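Local coordinates for biogenic amine-binding protein (Rhodnius prolixus, PDB 4GE1) that binds biogenic amines such as serotonin and norepinephrine in a lipocalin barrel, probably sequestering them at the bite of this blood-feeding insect, at residues N18-S23 and I56-S61; L47-A52 and K186-S191. All coordinates share one frame; numbering follows the deposited sequence.

Contact 1: residues N18-S23 and I56-S61; sequences NFFTGS and IKEVFS. With TSS (2-(1H-indol-3-yl)ethanamine), chain E.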
# COMPACT_ATOMS: atom_id res chain seq x y z
N ASN A 18 7.70 -1.13 -14.37
CA ASN A 18 6.41 -0.51 -14.70
C ASN A 18 5.51 -0.31 -13.49
O ASN A 18 4.51 0.40 -13.56
CB ASN A 18 5.66 -1.35 -15.74
CG ASN A 18 6.31 -1.32 -17.10
OD1 ASN A 18 7.05 -0.40 -17.44
ND2 ASN A 18 6.03 -2.34 -17.91
N PHE A 19 5.83 -0.96 -12.38
CA PHE A 19 4.97 -0.87 -11.21
C PHE A 19 5.47 0.18 -10.22
O PHE A 19 4.72 1.06 -9.80
CB PHE A 19 4.80 -2.22 -10.52
CG PHE A 19 3.75 -2.23 -9.44
CD1 PHE A 19 4.09 -1.98 -8.13
CD2 PHE A 19 2.42 -2.48 -9.75
CE1 PHE A 19 3.11 -1.98 -7.13
CE2 PHE A 19 1.45 -2.48 -8.77
CZ PHE A 19 1.79 -2.23 -7.45
N PHE A 20 6.74 0.08 -9.86
CA PHE A 20 7.31 0.98 -8.86
C PHE A 20 7.75 2.32 -9.47
O PHE A 20 8.93 2.68 -9.46
CB PHE A 20 8.47 0.30 -8.14
CG PHE A 20 8.07 -0.90 -7.34
CD1 PHE A 20 8.41 -2.18 -7.77
CD2 PHE A 20 7.32 -0.76 -6.18
CE1 PHE A 20 8.04 -3.29 -7.04
CE2 PHE A 20 6.94 -1.87 -5.44
CZ PHE A 20 7.30 -3.14 -5.87
N THR A 21 6.78 3.05 -10.00
CA THR A 21 7.01 4.40 -10.47
C THR A 21 5.72 5.20 -10.31
O THR A 21 4.63 4.64 -10.37
CB THR A 21 7.46 4.44 -11.93
OG1 THR A 21 7.64 5.80 -12.34
CG2 THR A 21 6.41 3.79 -12.82
N GLY A 22 5.85 6.50 -10.09
CA GLY A 22 4.69 7.34 -9.88
C GLY A 22 4.06 7.04 -8.53
O GLY A 22 4.75 6.70 -7.57
N SER A 23 2.73 7.12 -8.47
CA SER A 23 2.02 7.02 -7.19
C SER A 23 0.71 6.23 -7.29
O SER A 23 0.22 5.94 -8.39
CB SER A 23 1.73 8.42 -6.65
OG SER A 23 0.91 9.13 -7.55
N ILE A 56 14.05 -0.46 -3.58
CA ILE A 56 12.67 0.01 -3.75
C ILE A 56 12.27 0.79 -2.51
O ILE A 56 12.53 0.37 -1.39
CB ILE A 56 11.68 -1.14 -4.04
CG1 ILE A 56 11.96 -1.75 -5.42
CG2 ILE A 56 10.25 -0.65 -3.99
CD1 ILE A 56 13.00 -2.82 -5.40
N LYS A 57 11.65 1.94 -2.72
CA LYS A 57 11.31 2.82 -1.61
C LYS A 57 9.89 3.29 -1.80
O LYS A 57 9.52 3.69 -2.89
CB LYS A 57 12.26 4.02 -1.60
CG LYS A 57 12.05 4.98 -0.44
CD LYS A 57 13.27 5.88 -0.28
CE LYS A 57 13.16 6.81 0.91
NZ LYS A 57 14.39 7.65 1.02
N GLU A 58 9.08 3.20 -0.74
CA GLU A 58 7.66 3.55 -0.87
C GLU A 58 7.22 4.42 0.30
O GLU A 58 7.30 4.00 1.45
CB GLU A 58 6.80 2.29 -0.94
CG GLU A 58 7.37 1.19 -1.84
CD GLU A 58 6.43 -0.01 -1.96
OE1 GLU A 58 5.37 0.12 -2.60
OE2 GLU A 58 6.77 -1.08 -1.41
N VAL A 59 6.76 5.63 -0.00
CA VAL A 59 6.43 6.59 1.03
C VAL A 59 4.93 6.84 1.08
O VAL A 59 4.33 7.20 0.07
CB VAL A 59 7.16 7.92 0.83
CG1 VAL A 59 6.70 8.94 1.86
CG2 VAL A 59 8.67 7.71 0.93
N PHE A 60 4.34 6.64 2.26
CA PHE A 60 2.89 6.74 2.43
C PHE A 60 2.47 7.99 3.20
O PHE A 60 3.06 8.33 4.23
CB PHE A 60 2.34 5.51 3.16
CG PHE A 60 2.57 4.20 2.43
CD1 PHE A 60 3.79 3.54 2.52
CD2 PHE A 60 1.56 3.61 1.69
CE1 PHE A 60 4.00 2.33 1.87
CE2 PHE A 60 1.76 2.39 1.03
CZ PHE A 60 2.98 1.76 1.11
N SER A 61 1.46 8.68 2.69
CA SER A 61 0.77 9.73 3.43
C SER A 61 -0.63 9.22 3.82
O SER A 61 -1.47 8.97 2.95
CB SER A 61 0.67 11.00 2.58
OG SER A 61 -0.30 11.90 3.07
N1 TSS E . 1.57 1.70 4.28
CA TSS E . 1.35 0.46 4.99
CB TSS E . 0.32 -0.47 4.42
CG TSS E . 0.22 -0.57 2.93
CD1 TSS E . -0.83 -0.11 2.14
NE1 TSS E . -0.57 -0.40 0.85
CE2 TSS E . 0.65 -1.05 0.76
CD2 TSS E . 1.15 -1.17 2.03
CZ2 TSS E . 1.38 -1.55 -0.35
CH2 TSS E . 2.60 -2.19 -0.15
CZ3 TSS E . 3.11 -2.31 1.14
CE3 TSS E . 2.40 -1.81 2.24

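Contact 2: residues L47-A52 and K186-S191; sequences LHQKTA and KLLKQS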
# COMPACT_ATOMS: atom_id res chain seq x y z
N LEU A 47 3.91 7.21 -2.80
CA LEU A 47 4.83 7.52 -3.88
C LEU A 47 5.97 6.52 -3.82
O LEU A 47 6.54 6.28 -2.76
CB LEU A 47 5.38 8.94 -3.68
CG LEU A 47 6.03 9.66 -4.86
CD1 LEU A 47 4.98 9.94 -5.92
CD2 LEU A 47 6.68 10.95 -4.39
N HIS A 48 6.33 5.93 -4.95
CA HIS A 48 7.43 4.97 -4.87
C HIS A 48 8.37 4.92 -6.07
O HIS A 48 8.06 5.42 -7.16
CB HIS A 48 6.93 3.57 -4.45
CG HIS A 48 5.92 2.97 -5.37
ND1 HIS A 48 5.18 1.85 -5.03
CD2 HIS A 48 5.52 3.32 -6.61
CE1 HIS A 48 4.37 1.54 -6.03
NE2 HIS A 48 4.55 2.42 -7.00
N GLN A 49 9.54 4.34 -5.85
CA GLN A 49 10.56 4.28 -6.89
C GLN A 49 11.42 3.04 -6.73
O GLN A 49 11.56 2.48 -5.64
CB GLN A 49 11.46 5.51 -6.82
CG GLN A 49 11.94 5.79 -5.40
CD GLN A 49 13.18 6.68 -5.33
OE1 GLN A 49 13.29 7.69 -6.04
NE2 GLN A 49 14.10 6.31 -4.45
N LYS A 50 12.00 2.62 -7.85
CA LYS A 50 13.04 1.61 -7.88
C LYS A 50 14.26 2.25 -8.53
O LYS A 50 14.20 2.69 -9.68
CB LYS A 50 12.58 0.40 -8.71
CG LYS A 50 13.64 -0.70 -8.84
CD LYS A 50 13.19 -1.81 -9.80
CE LYS A 50 13.91 -1.72 -11.15
NZ LYS A 50 15.38 -1.97 -11.06
N THR A 51 15.38 2.32 -7.80
CA THR A 51 16.59 2.89 -8.37
C THR A 51 17.55 1.81 -8.89
O THR A 51 17.35 0.62 -8.65
CB THR A 51 17.32 3.83 -7.39
OG1 THR A 51 17.50 3.17 -6.13
CG2 THR A 51 16.53 5.13 -7.18
N ALA A 52 18.58 2.24 -9.61
CA ALA A 52 19.46 1.31 -10.30
C ALA A 52 20.23 0.42 -9.33
O ALA A 52 20.62 -0.70 -9.67
CB ALA A 52 20.42 2.07 -11.22
N LYS A 186 9.57 14.92 -0.42
CA LYS A 186 10.71 15.15 0.46
C LYS A 186 11.26 13.86 1.10
O LYS A 186 12.47 13.63 1.10
CB LYS A 186 10.31 16.14 1.55
CG LYS A 186 11.46 16.65 2.40
CD LYS A 186 10.94 17.60 3.46
CE LYS A 186 10.01 16.87 4.43
NZ LYS A 186 10.75 15.85 5.22
N LEU A 187 10.38 13.02 1.65
CA LEU A 187 10.85 11.81 2.31
C LEU A 187 11.42 10.81 1.30
O LEU A 187 12.38 10.09 1.59
CB LEU A 187 9.75 11.17 3.17
CG LEU A 187 9.41 11.93 4.46
CD1 LEU A 187 8.32 11.23 5.24
CD2 LEU A 187 10.65 12.09 5.32
N LEU A 188 10.86 10.80 0.10
CA LEU A 188 11.34 9.90 -0.94
C LEU A 188 12.80 10.20 -1.28
O LEU A 188 13.58 9.28 -1.55
CB LEU A 188 10.47 10.02 -2.19
CG LEU A 188 10.75 8.99 -3.28
CD1 LEU A 188 10.00 7.69 -3.01
CD2 LEU A 188 10.37 9.54 -4.65
N LYS A 189 13.16 11.47 -1.27
CA LYS A 189 14.53 11.87 -1.62
C LYS A 189 15.48 11.86 -0.42
O LYS A 189 16.69 11.73 -0.57
CB LYS A 189 14.53 13.22 -2.33
CG LYS A 189 15.88 13.60 -2.93
CD LYS A 189 15.73 14.46 -4.17
CE LYS A 189 14.99 15.76 -3.87
NZ LYS A 189 14.91 16.64 -5.07
N GLN A 190 14.91 11.97 0.78
CA GLN A 190 15.67 11.96 2.03
C GLN A 190 16.46 10.67 2.25
O GLN A 190 16.00 9.58 1.91
CB GLN A 190 14.72 12.17 3.20
CG GLN A 190 15.39 12.36 4.55
CD GLN A 190 14.54 13.20 5.48
OE1 GLN A 190 14.03 14.25 5.08
NE2 GLN A 190 14.38 12.75 6.72
N SER A 191 17.66 10.80 2.83
CA SER A 191 18.48 9.62 3.12
C SER A 191 18.08 8.95 4.44
O SER A 191 17.83 9.63 5.43
CB SER A 191 19.97 9.99 3.16
OG SER A 191 20.74 8.84 3.47

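Contact 1: residues N18-S23 and I56-S61
Glu58 OE1 is shared by two groups: His48 ND1 hydrogen-bonds to it, and the edge of the Phe20 ring meets it, with CE2 of Phe20 3.8 Å from OE1 of Glu58. The other oxygen, OE2, is hydrogen-bonded with Tyr89, a residue of the amine pocket, which leaves the buried carboxylate held at both oxygens. The setting is the end of a lipocalin barrel, where the short helix at 18-19 leads into Gly22-Ser23-Trp24, the G-x-W signature at the start of the first strand. An inverse gamma turn centred on Phe20 makes the bend between them, and Arg141 hydrogen-bonds to the carbonyls of Phe19 and Ser23 around it. Phe20 turns its side chain toward strand 55-64, CG anti to the carbonyl carbon (chi1 -64°), and its ring is covered on both faces. Over one lies CD1 of Phe19, 3.8 Å above the centre of the Phe20 ring plane. Against the opposite face comes the Ile56 methyl CG2 in a CH-pi contact, 3.9 Å from the Phe20 centroid and 22° off the normal; the same methyl is 3.7 Å from CD2 of Phe20. OE1 of Glu58 comes to the ring edge in the plane of Phe20, while the carboxylate plane stands 86° from that of the ring. Two residues on from Glu58, Phe60 also points into the barrel and lines the tryptamine site, while Asp73 and Gln139 hydrogen-bond to the ligand. If the ligand amine is protonated, as is likely, its placement over Phe60 is consistent with a cation-pi interaction: N1 of tryptamine sits 3.0 Å above the centre of the Phe60 ring plane and 3.2 Å from CD2 of Phe60.

Contact 2: residues L47-A52 and K186-S191
Leu188, on the last turn of helix 181-189, sets its isobutyl group on the outer surface of strand 43-50 between the side chains of Leu47 and Gln49. The helix thereby lies against the outside of the lipocalin barrel, and the Cys43-Cys177 disulfide ties the chain just before it to the same strand. Packing is closest around CD1 of Leu188, which reaches CG of Gln49 at 3.6 Å and the Leu47 carbonyl O at 3.7 Å. The Gln49 side chain crosses Leu188 obliquely, bringing its OE1 to 3.7 Å from CD2 of Leu188. His48, between the two strand residues that receive Leu188, turns its side chain away into the barrel. The looser side lies toward Leu47: with CG anti to the backbone N (chi1 -172°), Leu188 extends to the strand, yet its CD2 stays 4.0 Å from CD2 of Leu47, the two leucine side chains crossing at about a right angle. The neighbouring Lys189 is exposed. The Leu188 carbonyl O accepts a hydrogen bond from Lys57 NZ, while Val59 of the next strand adds to the apolar floor under Leu188. No hydrogen bond joins the two segments, so this helix is seated here by methyl and methylene packing, while Lys57 of the next strand adds a polar tie to the helix end.

Overall arrangement
Each strand of the neighbouring pair 43-50 and 55-64 carries one contact: 55-64 holds contact 1 on the inner side of the barrel wall, 43-50 holds contact 2 on the outer. Contact 1 is fully buried, its centre about 9 Å from the centre of the chain; contact 2 is partly buried, its centre about 15 Å from that point. Inside, an aromatic ring edge meets a hydrogen-bonded carboxylate next to the amine pocket; outside, aliphatic carbons and a glutamine stem meet a helix. Backbone bonding joins the two: Val59 N lies 2.8 Å from Leu47 O, and Lys57 N 3.0 Å from Gln49 O. Glu58 and Lys57 point to opposite sides of the wall, as do His48 and Gln49.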